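Local coordinates for teichoic acid biosynthesis protein F (Staphylococcus epidermidis, PDB 3L7I) that takes part in teichoic acid biosynthesis and, in the part modelled, has the paired Rossmann-like domains of a GT-B-type glycosyltransferase fold, at residues A[341-347]-A[430-436]; A[444-449]-A[623-628]; A[660-664]-A[694-698]. All blocks are in the same frame, centred on the assembly; numbering follows the deposited sequence.

Contact 1 of 3, residues A[341-347]-A[430-436]; sequences YDLTDKE and YLNKKEN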
loop_
_atom_site.group_PDB
_atom_site.type_symbol
_atom_site.label_atom_id
_atom_site.label_comp_id
_atom_site.label_asym_id
_atom_site.label_seq_id
_atom_site.Cartn_x
_atom_site.Cartn_y
_atom_site.Cartn_z
ATOM N N TYR A 341 -13.915 -10.123 10.481
ATOM C CA TYR A 341 -15.059 -11.006 10.298
ATOM C C TYR A 341 -15.486 -11.053 8.841
ATOM O O TYR A 341 -15.773 -12.124 8.322
ATOM C CB TYR A 341 -16.214 -10.545 11.187
ATOM C CG TYR A 341 -17.578 -10.860 10.648
ATOM C CD1 TYR A 341 -18.196 -12.068 10.932
ATOM C CD2 TYR A 341 -18.256 -9.943 9.868
ATOM C CE1 TYR A 341 -19.446 -12.365 10.437
ATOM C CE2 TYR A 341 -19.511 -10.228 9.363
ATOM C CZ TYR A 341 -20.102 -11.443 9.655
ATOM O OH TYR A 341 -21.352 -11.736 9.164
ATOM N N ASP A 342 -15.515 -9.888 8.194
ATOM C CA ASP A 342 -15.885 -9.764 6.789
ATOM C C ASP A 342 -14.893 -10.565 5.938
ATOM O O ASP A 342 -15.207 -11.011 4.836
ATOM C CB ASP A 342 -15.897 -8.279 6.399
ATOM C CG ASP A 342 -16.636 -8.002 5.079
ATOM O OD1 ASP A 342 -17.550 -8.776 4.708
ATOM O OD2 ASP A 342 -16.313 -6.994 4.399
ATOM N N LEU A 343 -13.697 -10.779 6.467
ATOM C CA LEU A 343 -12.658 -11.465 5.708
ATOM C C LEU A 343 -12.760 -12.966 5.761
ATOM O O LEU A 343 -12.555 -13.640 4.757
ATOM C CB LEU A 343 -11.259 -11.057 6.185
ATOM C CG LEU A 343 -10.594 -9.958 5.355
ATOM C CD1 LEU A 343 -9.230 -9.612 5.906
ATOM C CD2 LEU A 343 -10.506 -10.400 3.911
ATOM N N THR A 344 -13.049 -13.490 6.941
ATOM C CA THR A 344 -12.941 -14.927 7.148
ATOM C C THR A 344 -14.315 -15.566 7.170
ATOM O O THR A 344 -14.454 -16.748 7.493
ATOM C CB THR A 344 -12.184 -15.265 8.456
ATOM O OG1 THR A 344 -12.980 -14.883 9.590
ATOM C CG2 THR A 344 -10.826 -14.548 8.505
ATOM N N ASP A 345 -15.335 -14.792 6.830
ATOM C CA ASP A 345 -16.681 -15.324 6.880
ATOM C C ASP A 345 -16.928 -16.250 5.709
ATOM O O ASP A 345 -17.185 -15.804 4.605
ATOM C CB ASP A 345 -17.719 -14.209 6.904
ATOM C CG ASP A 345 -19.119 -14.741 7.078
ATOM O OD1 ASP A 345 -19.281 -15.724 7.836
ATOM O OD2 ASP A 345 -20.052 -14.188 6.449
ATOM N N LYS A 346 -16.853 -17.547 5.967
ATOM C CA LYS A 346 -17.011 -18.558 4.938
ATOM C C LYS A 346 -18.286 -19.312 5.216
ATOM O O LYS A 346 -18.694 -19.444 6.360
ATOM C CB LYS A 346 -15.820 -19.527 4.970
ATOM C CG LYS A 346 -14.512 -18.836 5.338
ATOM C CD LYS A 346 -13.288 -19.748 5.359
ATOM C CE LYS A 346 -12.021 -18.891 5.562
ATOM N NZ LYS A 346 -10.758 -19.675 5.404
ATOM N N GLU A 347 -18.913 -19.824 4.173
ATOM C CA GLU A 347 -20.082 -20.663 4.361
ATOM C C GLU A 347 -19.773 -21.897 5.219
ATOM O O GLU A 347 -20.673 -22.512 5.781
ATOM C CB GLU A 347 -20.669 -21.064 3.011
ATOM C CG GLU A 347 -22.178 -21.168 3.024
ATOM C CD GLU A 347 -22.806 -21.113 1.632
ATOM O OE1 GLU A 347 -23.364 -22.152 1.194
ATOM O OE2 GLU A 347 -22.753 -20.042 0.976
ATOM N N TYR A 430 -23.867 -4.885 7.761
ATOM C CA TYR A 430 -22.511 -5.414 7.731
ATOM C C TYR A 430 -22.460 -6.881 8.191
ATOM O O TYR A 430 -21.458 -7.548 7.991
ATOM C CB TYR A 430 -21.509 -4.538 8.509
ATOM C CG TYR A 430 -21.962 -4.172 9.903
ATOM C CD1 TYR A 430 -21.822 -5.072 10.958
ATOM C CD2 TYR A 430 -22.538 -2.926 10.165
ATOM C CE1 TYR A 430 -22.233 -4.735 12.234
ATOM C CE2 TYR A 430 -22.955 -2.580 11.431
ATOM C CZ TYR A 430 -22.810 -3.489 12.467
ATOM O OH TYR A 430 -23.242 -3.159 13.741
ATOM N N LEU A 431 -23.524 -7.389 8.804
ATOM C CA LEU A 431 -23.599 -8.829 9.069
ATOM C C LEU A 431 -23.952 -9.577 7.784
ATOM O O LEU A 431 -24.716 -9.072 6.957
ATOM C CB LEU A 431 -24.586 -9.136 10.192
ATOM C CG LEU A 431 -23.980 -8.842 11.560
ATOM C CD1 LEU A 431 -24.906 -9.170 12.720
ATOM C CD2 LEU A 431 -22.692 -9.623 11.680
ATOM N N ASN A 432 -23.386 -10.763 7.599
ATOM C CA ASN A 432 -23.534 -11.488 6.333
ATOM C C ASN A 432 -24.498 -12.653 6.392
ATOM O O ASN A 432 -24.144 -13.722 6.895
ATOM C CB ASN A 432 -22.182 -12.036 5.877
ATOM C CG ASN A 432 -21.241 -10.952 5.423
ATOM O OD1 ASN A 432 -21.644 -10.002 4.719
ATOM N ND2 ASN A 432 -19.972 -11.072 5.823
ATOM N N LYS A 433 -25.699 -12.482 5.857
ATOM C CA LYS A 433 -26.659 -13.583 5.888
ATOM C C LYS A 433 -26.482 -14.503 4.691
ATOM O O LYS A 433 -26.931 -14.192 3.582
ATOM C CB LYS A 433 -28.101 -13.098 5.971
ATOM C CG LYS A 433 -28.946 -14.076 6.742
ATOM C CD LYS A 433 -30.140 -14.530 5.930
ATOM C CE LYS A 433 -29.759 -15.210 4.621
ATOM N NZ LYS A 433 -30.677 -16.335 4.324
ATOM N N LYS A 434 -25.816 -15.631 4.909
ATOM C CA LYS A 434 -25.470 -16.505 3.800
ATOM C C LYS A 434 -26.606 -17.490 3.459
ATOM O O LYS A 434 -27.529 -17.695 4.276
ATOM C CB LYS A 434 -24.196 -17.264 4.124
ATOM C CG LYS A 434 -23.278 -16.551 5.058
ATOM C CD LYS A 434 -22.221 -17.538 5.505
ATOM C CE LYS A 434 -21.348 -16.972 6.600
ATOM N NZ LYS A 434 -21.915 -17.078 7.973
ATOM N N GLU A 435 -26.519 -18.075 2.254
ATOM C CA GLU A 435 -27.467 -19.062 1.726
ATOM C C GLU A 435 -27.654 -20.163 2.751
ATOM O O GLU A 435 -28.710 -20.764 2.904
ATOM C CB GLU A 435 -26.858 -19.690 0.476
ATOM C CG GLU A 435 -27.802 -19.863 -0.691
ATOM C CD GLU A 435 -27.893 -18.599 -1.546
ATOM O OE1 GLU A 435 -26.819 -18.055 -1.929
ATOM O OE2 GLU A 435 -29.036 -18.148 -1.837
ATOM N N ASN A 436 -26.551 -20.409 3.428
ATOM C CA ASN A 436 -26.367 -21.408 4.440
ATOM C C ASN A 436 -27.271 -21.220 5.657
ATOM O O ASN A 436 -27.644 -22.191 6.311
ATOM C CB ASN A 436 -24.924 -21.248 4.897
ATOM C CG ASN A 436 -24.280 -22.546 5.221
ATOM O OD1 ASN A 436 -24.729 -23.590 4.767
ATOM N ND2 ASN A 436 -23.211 -22.504 6.008
HETATM O O HOH W 1 -22.435 -14.441 8.877
#
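Tyr430 lies in the loop that joins strands 418-423 and 438-441, and its carbonyl O sits at the edge of the Tyr341 ring, 3.6 Å from CE2. Leu431 turns its CB away, yet its CD2 lies 3.8 Å from Tyr341 CZ. Asn432 is held twice: its backbone N donates to Tyr341 OH at 2.7 Å, and its ND2 donates to Asp345 OD2 at 3.2 Å. Its carbonyl O accepts from water 1 at 2.7 Å; the same water lies 2.9 Å from Tyr341 OH and takes a hydrogen bond from Lys434 NZ at 2.8 Å. Lys434 NZ also pairs with Asp345 OD1 in a 3.0 Å salt bridge, though OD1 is less surely placed, and Ser416 on helix 409-417 bonds to both of these residues. Asn436 finishes the run, with CB 3.3 Å from Glu347 CG. Helix 336-344 and the residues after it thus join the loop mainly through polar groups, with the Tyr341 hydroxyl and one water serving the backbone N and O of Asn432.

Contact 2 of 3, residues A[444-449]-A[623-628]; sequences HGTPLK and YSSVMF. With SO4 (sulfate ion), chain G.
This is a buried interdomain contact: 444-449 follows strand 438-441 of the first parallel sheet, and 623-628 follows strand 618-621 of the second and enters helix 626-630. The backbones come closest at Thr446 and Ser625, CA to CA 5.7 Å. Gly445, at phi/psi 134/149, passes with CA 3.6 Å from Ser625 OG; a CB here would clash with that OG. Ser625 OG gives a weak 3.1 Å hydrogen bond to Thr446 O. Thr446 (chi1 m) sets CG2 over the Phe628 ring (chi1 m), a CH-pi contact 3.4 Å from the centroid. Loops from two Rossmann-like domains meeting this way are characteristic of the GT-B cleft. Leu448 (chi1 t, chi2 p) packs with CD1 3.6 Å from Met627 CE and CD2 3.8 Å from Tyr623 CB. Ser624 OG (chi1 t) caps the helix, accepting from Val626 N at 3.1 Å. A sulfate, probably from the crystallisation liquor, sits there, its O4 accepting hydrogen bonds from Ser625 N at 2.6 Å and Ser624 OG at 3.2 Å.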
loop_
_atom_site.group_PDB
_atom_site.type_symbol
_atom_site.label_atom_id
_atom_site.label_comp_id
_atom_site.label_asym_id
_atom_site.label_seq_id
_atom_site.Cartn_x
_atom_site.Cartn_y
_atom_site.Cartn_z
ATOM N N HIS A 444 -42.202 -6.630 15.347
ATOM C CA HIS A 444 -42.647 -6.329 16.695
ATOM C C HIS A 444 -43.988 -5.605 16.718
ATOM O O HIS A 444 -44.142 -4.605 17.420
ATOM C CB HIS A 444 -41.600 -5.460 17.390
ATOM C CG HIS A 444 -41.174 -4.301 16.557
ATOM N ND1 HIS A 444 -39.982 -4.276 15.876
ATOM C CD2 HIS A 444 -41.821 -3.159 16.230
ATOM C CE1 HIS A 444 -39.887 -3.145 15.194
ATOM N NE2 HIS A 444 -40.991 -2.457 15.387
ATOM N N GLY A 445 -44.960 -6.070 15.952
ATOM C CA GLY A 445 -46.291 -5.522 16.126
ATOM C C GLY A 445 -47.094 -5.128 14.910
ATOM O O GLY A 445 -46.542 -4.712 13.898
ATOM N N THR A 446 -48.410 -5.263 15.032
ATOM C CA THR A 446 -49.333 -4.873 13.987
ATOM C C THR A 446 -49.180 -3.388 13.729
ATOM O O THR A 446 -49.281 -2.592 14.662
ATOM C CB THR A 446 -50.805 -5.137 14.387
ATOM O OG1 THR A 446 -51.055 -6.549 14.472
ATOM C CG2 THR A 446 -51.732 -4.532 13.356
ATOM N N PRO A 447 -48.936 -3.001 12.463
ATOM C CA PRO A 447 -48.651 -1.586 12.209
ATOM C C PRO A 447 -49.923 -0.763 12.273
ATOM O O PRO A 447 -50.978 -1.217 11.841
ATOM C CB PRO A 447 -48.096 -1.582 10.783
ATOM C CG PRO A 447 -47.809 -2.995 10.465
ATOM C CD PRO A 447 -48.799 -3.806 11.242
ATOM N N LEU A 448 -49.811 0.428 12.849
ATOM C CA LEU A 448 -50.858 1.431 12.770
ATOM C C LEU A 448 -50.306 2.569 11.922
ATOM O O LEU A 448 -51.009 3.125 11.082
ATOM C CB LEU A 448 -51.221 1.933 14.157
ATOM C CG LEU A 448 -51.994 3.243 14.201
ATOM C CD1 LEU A 448 -53.465 2.953 14.063
ATOM C CD2 LEU A 448 -51.705 4.000 15.486
ATOM N N LYS A 449 -49.038 2.895 12.127
ATOM C CA LYS A 449 -48.390 3.936 11.345
ATOM C C LYS A 449 -47.704 3.358 10.090
ATOM O O LYS A 449 -47.140 2.262 10.122
ATOM C CB LYS A 449 -47.366 4.699 12.215
ATOM C CG LYS A 449 -47.965 5.510 13.385
ATOM C CD LYS A 449 -46.960 5.698 14.544
ATOM C CE LYS A 449 -47.471 6.643 15.662
ATOM N NZ LYS A 449 -47.101 8.106 15.430
ATOM N N TYR A 623 -51.967 6.453 19.871
ATOM C CA TYR A 623 -51.580 5.942 18.559
ATOM C C TYR A 623 -50.496 4.900 18.740
ATOM O O TYR A 623 -49.319 5.181 18.579
ATOM C CB TYR A 623 -51.030 7.073 17.686
ATOM C CG TYR A 623 -51.692 8.373 17.975
ATOM C CD1 TYR A 623 -50.991 9.408 18.578
ATOM C CD2 TYR A 623 -53.053 8.553 17.695
ATOM C CE1 TYR A 623 -51.620 10.605 18.876
ATOM C CE2 TYR A 623 -53.693 9.739 17.989
ATOM C CZ TYR A 623 -52.977 10.769 18.579
ATOM O OH TYR A 623 -53.610 11.960 18.874
ATOM N N SER A 624 -50.862 3.679 19.069
ATOM C CA SER A 624 -49.824 2.711 19.332
ATOM C C SER A 624 -50.243 1.340 18.898
ATOM O O SER A 624 -51.400 0.950 19.051
ATOM C CB SER A 624 -49.474 2.699 20.814
ATOM O OG SER A 624 -48.506 1.705 21.078
ATOM N N SER A 625 -49.279 0.613 18.363
ATOM C CA SER A 625 -49.464 -0.769 17.985
ATOM C C SER A 625 -49.749 -1.673 19.194
ATOM O O SER A 625 -50.084 -2.845 19.011
ATOM C CB SER A 625 -48.220 -1.257 17.239
ATOM O OG SER A 625 -47.991 -2.636 17.470
ATOM N N VAL A 626 -49.599 -1.159 20.414
ATOM C CA VAL A 626 -49.973 -1.962 21.577
ATOM C C VAL A 626 -51.458 -2.276 21.637
ATOM O O VAL A 626 -51.847 -3.293 22.188
ATOM C CB VAL A 626 -49.576 -1.350 22.957
ATOM C CG1 VAL A 626 -48.082 -1.380 23.154
ATOM C CG2 VAL A 626 -50.168 0.056 23.133
ATOM N N MET A 627 -52.305 -1.414 21.105
ATOM C CA MET A 627 -53.724 -1.721 21.190
ATOM C C MET A 627 -54.031 -3.074 20.532
ATOM O O MET A 627 -54.964 -3.773 20.932
ATOM C CB MET A 627 -54.558 -0.609 20.569
ATOM C CG MET A 627 -54.155 -0.275 19.166
ATOM S SD MET A 627 -55.384 0.781 18.408
ATOM C CE MET A 627 -54.710 0.948 16.748
ATOM N N PHE A 628 -53.238 -3.444 19.531
ATOM C CA PHE A 628 -53.506 -4.660 18.790
ATOM C C PHE A 628 -53.103 -5.859 19.620
ATOM O O PHE A 628 -53.582 -6.967 19.385
ATOM C CB PHE A 628 -52.751 -4.691 17.461
ATOM C CG PHE A 628 -53.163 -3.628 16.491
ATOM C CD1 PHE A 628 -54.446 -3.584 15.992
ATOM C CD2 PHE A 628 -52.258 -2.687 16.057
ATOM C CE1 PHE A 628 -54.821 -2.621 15.097
ATOM C CE2 PHE A 628 -52.632 -1.720 15.155
ATOM C CZ PHE A 628 -53.913 -1.688 14.677
HETATM S S SO4 G . -46.020 2.407 17.750
HETATM O O1 SO4 G . -45.242 3.129 18.766
HETATM O O2 SO4 G . -46.878 3.355 17.033
HETATM O O3 SO4 G . -45.125 1.755 16.793
HETATM O O4 SO4 G . -46.840 1.389 18.406
#

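Contact 3 of 3, residues A[660-664]-A[694-698]; sequences EDLPG and FYDRF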
loop_
_atom_site.group_PDB
_atom_site.type_symbol
_atom_site.label_atom_id
_atom_site.label_comp_id
_atom_site.label_asym_id
_atom_site.label_seq_id
_atom_site.Cartn_x
_atom_site.Cartn_y
_atom_site.Cartn_z
ATOM N N GLU A 660 -63.082 5.530 13.305
ATOM C CA GLU A 660 -64.213 4.628 13.417
ATOM C C GLU A 660 -63.891 3.369 14.206
ATOM O O GLU A 660 -64.011 3.330 15.433
ATOM C CB GLU A 660 -64.708 4.261 12.021
ATOM C CG GLU A 660 -66.213 4.315 11.875
ATOM C CD GLU A 660 -66.638 5.013 10.601
ATOM O OE1 GLU A 660 -65.827 5.053 9.649
ATOM O OE2 GLU A 660 -67.777 5.528 10.560
ATOM N N ASP A 661 -63.455 2.352 13.478
ATOM C CA ASP A 661 -63.350 0.997 13.994
ATOM C C ASP A 661 -62.179 0.707 14.940
ATOM O O ASP A 661 -61.306 -0.095 14.622
ATOM C CB ASP A 661 -63.336 0.006 12.821
ATOM C CG ASP A 661 -62.255 0.321 11.803
ATOM O OD1 ASP A 661 -61.128 0.647 12.229
ATOM O OD2 ASP A 661 -62.531 0.244 10.585
ATOM N N LEU A 662 -62.169 1.344 16.108
ATOM C CA LEU A 662 -61.310 0.878 17.201
ATOM C C LEU A 662 -62.151 0.506 18.435
ATOM O O LEU A 662 -63.323 0.897 18.533
ATOM C CB LEU A 662 -60.135 1.832 17.503
ATOM C CG LEU A 662 -60.369 3.284 17.863
ATOM C CD1 LEU A 662 -59.072 4.074 17.792
ATOM C CD2 LEU A 662 -61.445 3.865 16.919
ATOM N N PRO A 663 -61.556 -0.263 19.363
ATOM C CA PRO A 663 -62.294 -1.032 20.372
ATOM C C PRO A 663 -62.885 -0.179 21.478
ATOM O O PRO A 663 -63.619 -0.713 22.302
ATOM C CB PRO A 663 -61.216 -1.921 21.001
ATOM C CG PRO A 663 -59.909 -1.409 20.525
ATOM C CD PRO A 663 -60.126 -0.188 19.690
ATOM N N GLY A 664 -62.546 1.104 21.513
ATOM C CA GLY A 664 -63.016 1.993 22.557
ATOM C C GLY A 664 -63.222 3.409 22.068
ATOM O O GLY A 664 -62.909 3.744 20.934
ATOM N N PHE A 694 -63.002 -5.790 16.788
ATOM C CA PHE A 694 -61.567 -5.553 16.819
ATOM C C PHE A 694 -60.829 -6.862 17.078
ATOM O O PHE A 694 -59.793 -7.123 16.474
ATOM C CB PHE A 694 -61.248 -4.528 17.915
ATOM C CG PHE A 694 -59.844 -4.055 17.920
ATOM C CD1 PHE A 694 -59.473 -2.957 17.177
ATOM C CD2 PHE A 694 -58.889 -4.692 18.687
ATOM C CE1 PHE A 694 -58.162 -2.506 17.184
ATOM C CE2 PHE A 694 -57.579 -4.246 18.704
ATOM C CZ PHE A 694 -57.216 -3.148 17.947
ATOM N N TYR A 695 -61.356 -7.688 17.977
ATOM C CA TYR A 695 -60.732 -8.974 18.279
ATOM C C TYR A 695 -60.832 -9.911 17.090
ATOM O O TYR A 695 -59.977 -10.759 16.885
ATOM C CB TYR A 695 -61.380 -9.633 19.495
ATOM C CG TYR A 695 -60.909 -11.050 19.733
ATOM C CD1 TYR A 695 -59.844 -11.315 20.574
ATOM C CD2 TYR A 695 -61.528 -12.120 19.112
ATOM C CE1 TYR A 695 -59.414 -12.608 20.795
ATOM C CE2 TYR A 695 -61.106 -13.411 19.328
ATOM C CZ TYR A 695 -60.053 -13.652 20.169
ATOM O OH TYR A 695 -59.634 -14.943 20.387
ATOM N N ASP A 696 -61.892 -9.768 16.313
ATOM C CA ASP A 696 -62.071 -10.626 15.156
ATOM C C ASP A 696 -61.019 -10.262 14.145
ATOM O O ASP A 696 -60.390 -11.131 13.559
ATOM C CB ASP A 696 -63.460 -10.432 14.530
ATOM C CG ASP A 696 -64.552 -11.177 15.278
ATOM O OD1 ASP A 696 -64.221 -11.980 16.184
ATOM O OD2 ASP A 696 -65.746 -10.959 14.949
ATOM N N ARG A 697 -60.825 -8.961 13.959
ATOM C CA ARG A 697 -60.034 -8.453 12.847
ATOM C C ARG A 697 -58.520 -8.568 13.058
ATOM O O ARG A 697 -57.787 -8.849 12.119
ATOM C CB ARG A 697 -60.418 -7.003 12.536
ATOM C CG ARG A 697 -59.841 -6.506 11.238
ATOM C CD ARG A 697 -60.233 -5.079 10.900
ATOM N NE ARG A 697 -59.525 -4.641 9.694
ATOM C CZ ARG A 697 -59.496 -3.396 9.219
ATOM N NH1 ARG A 697 -60.141 -2.414 9.840
ATOM N NH2 ARG A 697 -58.810 -3.131 8.113
ATOM N N PHE A 698 -58.051 -8.367 14.286
ATOM C CA PHE A 698 -56.625 -8.264 14.519
ATOM C C PHE A 698 -56.050 -9.308 15.463
ATOM O O PHE A 698 -54.840 -9.521 15.471
ATOM C CB PHE A 698 -56.289 -6.873 15.036
ATOM C CG PHE A 698 -56.834 -5.778 14.195
ATOM C CD1 PHE A 698 -56.215 -5.425 13.015
ATOM C CD2 PHE A 698 -57.973 -5.087 14.584
ATOM C CE1 PHE A 698 -56.732 -4.402 12.224
ATOM C CE2 PHE A 698 -58.485 -4.066 13.807
ATOM C CZ PHE A 698 -57.865 -3.723 12.624
#
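Glu660 starts an inverse gamma turn centred on Asp661, closed by the hydrogen bond from Leu662 N to Glu660 O at 2.8 Å. The turn belongs to the loop that leads to strand 666-667, at the edge of the second Rossmann-like domain's sheet, and faces the last turns of helix 688-698. Asp661 sets its CB sideways, but its carboxylate comes nearer, and OD2 forms a long salt bridge to Arg697 NH1 at 3.7 Å, near the plane of the guanidinium; its carbonyl O lies near the plane of the Phe694 ring, 4.3 Å from CD1. Leu662 meets that ring through its backbone, CA 4.3 Å from Phe694 CD1, while the end of its side chain leads off to Phe639 on strand 637-640. Pro663 makes the central contact, its CA 5.8 Å from that of Phe694. Its ring also touches Gln637 and Phe639, wedged between sheet and helix. Pro663 CG stands 3.7 Å from the centroid of the Phe694 ring in a CH-pi contact, 10° off the ring normal.

How the contacts relate
The three contacts follow one another along the chain without nesting or crossing. Contact 1 closes first, returning the chain to the end of helix 336-344 after it has built the first four strands of the seven-stranded sheet. Contact 2 then spans 174 residues and brings a loop of that first domain against the start of helix 626-630 in the second, so it ties the two domains together. Contact 3 is a short closure within the second domain. It adjoins contact 2: Phe628 packs against Phe694 and Phe698, with Phe628 CD1 3.4 Å from Phe694 CZ. Contact 1 stands apart, its centre about 34 Å from that of contact 2 and 44 Å from that of contact 3.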